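Local coordinates for dihydrodipicolinate synthase family protein (Sinorhizobium meliloti, PDB 4DNH) that is of unknown function, but belongs to a TIM-barrel family and is probably related to dihydrodipicolinate synthase-like enzymes, at residues A[70-75]-A[108-113]. Sequence-based numbering, arbitrary orientation.
Sequences RLWDLG and RGRPDA
Arg-110 is shared between two carboxylates, Asp-73 on the last helical turn of 61-73 and Asp-112 two residues further along its own loop. Its NH2 donates to Asp-73 OD1 at 2.6 Å, lying on the anti side of that oxygen, and NH1 adds a weak bond to the same atom; OD1 sits close to the guanidinium plane, although the two flat groups are turned 46° apart. A bend about the CG-CD bond of Arg-110 (chi3 82°) sets NE to one side of the chain. The guanidinium takes Asp-112 side-on: NE reaches Asp-112 OD1 at 3.1 Å and NH2 meets the same oxygen on its syn side, so NH2 serves both acids. The positive charge would probably ease the repulsion between the carboxylates, whose OD1 atoms are 5.7 Å apart. NH1 is also hydrogen-bonded to ND1 of His-69, one helical turn before Asp-73. An alanine in place of Arg-110 removes the guanidinium that lies against Trp-72 CB and would probably leave Asp-73 and Asp-112 without their common counter-charge.

In this eight-stranded parallel TIM barrel, the contact joins the C-terminal end of one outer helix to the loop between the next helix, 93-108, and strand 115-119. Helix 61-73 ends in a Schellman motif with Gly-75 at positive phi.

Packing around Trp-72 is of two kinds. Its CB lies over the centre of the guanidinium, 3.5 Å from Arg-110 CZ, and the arginine's CD touches CE3. Separately, Ala-113 CB forms a CH-pi contact over one face of the indole, 3.5 Å from the centroid of the five-membered ring and 12° off its normal. At the polar end, Trp-72 NE1 is hydrogen-bonded to the carbonyl of Leu-114, while Glu-106 and Ala-107 also touch the tryptophan side chain.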
loop_
_atom_site.group_PDB
_atom_site.type_symbol
_atom_site.label_atom_id
_atom_site.label_comp_id
_atom_site.label_asym_id
_atom_site.label_seq_id
_atom_site.Cartn_x
_atom_site.Cartn_y
_atom_site.Cartn_z
ATOM N N ARG A 70 -5.776 2.543 -14.311
ATOM C CA ARG A 70 -6.666 3.435 -13.565
ATOM C C ARG A 70 -5.856 4.385 -12.685
ATOM O O ARG A 70 -6.159 5.592 -12.616
ATOM C CB ARG A 70 -7.644 2.628 -12.701
ATOM C CG ARG A 70 -8.771 3.424 -12.060
ATOM C CD ARG A 70 -9.599 2.499 -11.177
ATOM N NE ARG A 70 -10.305 3.150 -10.063
ATOM C CZ ARG A 70 -11.460 3.810 -10.182
ATOM N NH1 ARG A 70 -12.042 3.940 -11.384
ATOM N NH2 ARG A 70 -12.026 4.353 -9.102
ATOM N N LEU A 71 -4.822 3.852 -12.028
ATOM C CA LEU A 71 -3.994 4.681 -11.140
ATOM C C LEU A 71 -3.173 5.665 -11.948
ATOM O O LEU A 71 -3.142 6.848 -11.638
ATOM C CB LEU A 71 -3.093 3.858 -10.199
ATOM C CG LEU A 71 -3.732 3.003 -9.103
ATOM C CD1 LEU A 71 -2.656 2.193 -8.381
ATOM C CD2 LEU A 71 -4.531 3.823 -8.104
ATOM N N TRP A 72 -2.510 5.181 -12.989
ATOM C CA TRP A 72 -1.770 6.085 -13.873
ATOM C C TRP A 72 -2.630 7.168 -14.451
ATOM O O TRP A 72 -2.181 8.309 -14.512
ATOM C CB TRP A 72 -1.015 5.328 -14.936
ATOM C CG TRP A 72 0.096 4.491 -14.358
ATOM C CD1 TRP A 72 0.955 4.827 -13.314
ATOM C CD2 TRP A 72 0.518 3.146 -14.780
ATOM N NE1 TRP A 72 1.849 3.816 -13.070
ATOM C CE2 TRP A 72 1.645 2.777 -13.909
ATOM C CE3 TRP A 72 0.092 2.239 -15.758
ATOM C CZ2 TRP A 72 2.300 1.556 -14.030
ATOM C CZ3 TRP A 72 0.759 1.008 -15.865
ATOM C CH2 TRP A 72 1.836 0.678 -15.018
ATOM N N ASP A 73 -3.874 6.833 -14.819
ATOM C CA ASP A 73 -4.852 7.800 -15.389
ATOM C C ASP A 73 -5.135 8.951 -14.450
ATOM O O ASP A 73 -5.331 10.081 -14.893
ATOM C CB ASP A 73 -6.204 7.133 -15.694
ATOM C CG ASP A 73 -6.178 6.263 -16.945
ATOM O OD1 ASP A 73 -5.195 6.313 -17.711
ATOM O OD2 ASP A 73 -7.157 5.511 -17.156
ATOM N N LEU A 74 -5.176 8.645 -13.153
ATOM C CA LEU A 74 -5.455 9.634 -12.123
ATOM C C LEU A 74 -4.197 10.389 -11.683
ATOM O O LEU A 74 -4.260 11.263 -10.806
ATOM C CB LEU A 74 -6.135 8.979 -10.919
ATOM C CG LEU A 74 -7.543 8.411 -11.144
ATOM C CD1 LEU A 74 -7.912 7.480 -10.004
ATOM C CD2 LEU A 74 -8.616 9.479 -11.297
ATOM N N GLY A 75 -3.062 10.049 -12.287
ATOM C CA GLY A 75 -1.805 10.722 -11.993
ATOM C C GLY A 75 -1.011 10.122 -10.857
ATOM O O GLY A 75 0.099 10.579 -10.586
ATOM N N ARG A 108 6.032 1.199 -19.665
ATOM C CA ARG A 108 6.773 1.667 -20.828
ATOM C C ARG A 108 5.842 1.946 -22.018
ATOM O O ARG A 108 6.230 2.635 -22.972
ATOM C CB ARG A 108 7.847 0.657 -21.235
ATOM C CG ARG A 108 9.010 0.523 -20.263
ATOM C CD ARG A 108 10.094 -0.379 -20.851
ATOM N NE ARG A 108 9.576 -1.691 -21.245
ATOM C CZ ARG A 108 9.546 -2.767 -20.456
ATOM N NH1 ARG A 108 10.020 -2.717 -19.214
ATOM N NH2 ARG A 108 9.038 -3.903 -20.912
ATOM N N GLY A 109 4.627 1.399 -21.950
ATOM C CA GLY A 109 3.604 1.597 -22.968
ATOM C C GLY A 109 2.805 2.874 -22.810
ATOM O O GLY A 109 1.865 3.109 -23.550
ATOM N N ARG A 110 3.196 3.706 -21.855
ATOM C CA ARG A 110 2.464 4.920 -21.522
ATOM C C ARG A 110 3.449 6.060 -21.362
ATOM O O ARG A 110 4.560 5.832 -20.886
ATOM C CB ARG A 110 1.755 4.759 -20.182
ATOM C CG ARG A 110 0.421 4.046 -20.216
ATOM C CD ARG A 110 -0.142 4.028 -18.795
ATOM N NE ARG A 110 -0.803 5.287 -18.446
ATOM C CZ ARG A 110 -2.109 5.410 -18.207
ATOM N NH1 ARG A 110 -2.907 4.350 -18.232
ATOM N NH2 ARG A 110 -2.619 6.603 -17.922
ATOM N N PRO A 111 3.056 7.291 -21.755
ATOM C CA PRO A 111 3.953 8.412 -21.466
ATOM C C PRO A 111 4.020 8.745 -19.974
ATOM O O PRO A 111 5.067 9.178 -19.512
ATOM C CB PRO A 111 3.358 9.574 -22.270
ATOM C CG PRO A 111 1.947 9.195 -22.512
ATOM C CD PRO A 111 1.913 7.697 -22.592
ATOM N N ASP A 112 2.933 8.504 -19.233
ATOM C CA ASP A 112 2.806 8.983 -17.844
ATOM C C ASP A 112 2.619 7.887 -16.797
ATOM O O ASP A 112 1.618 7.863 -16.087
ATOM C CB ASP A 112 1.681 10.037 -17.728
ATOM C CG ASP A 112 0.250 9.442 -17.871
ATOM O OD1 ASP A 112 0.075 8.272 -18.294
ATOM O OD2 ASP A 112 -0.712 10.180 -17.547
ATOM N N ALA A 113 3.584 6.989 -16.686
ATOM C CA ALA A 113 3.465 5.895 -15.742
ATOM C C ALA A 113 4.628 5.829 -14.750
ATOM O O ALA A 113 5.715 5.348 -15.092
ATOM C CB ALA A 113 3.311 4.576 -16.484
#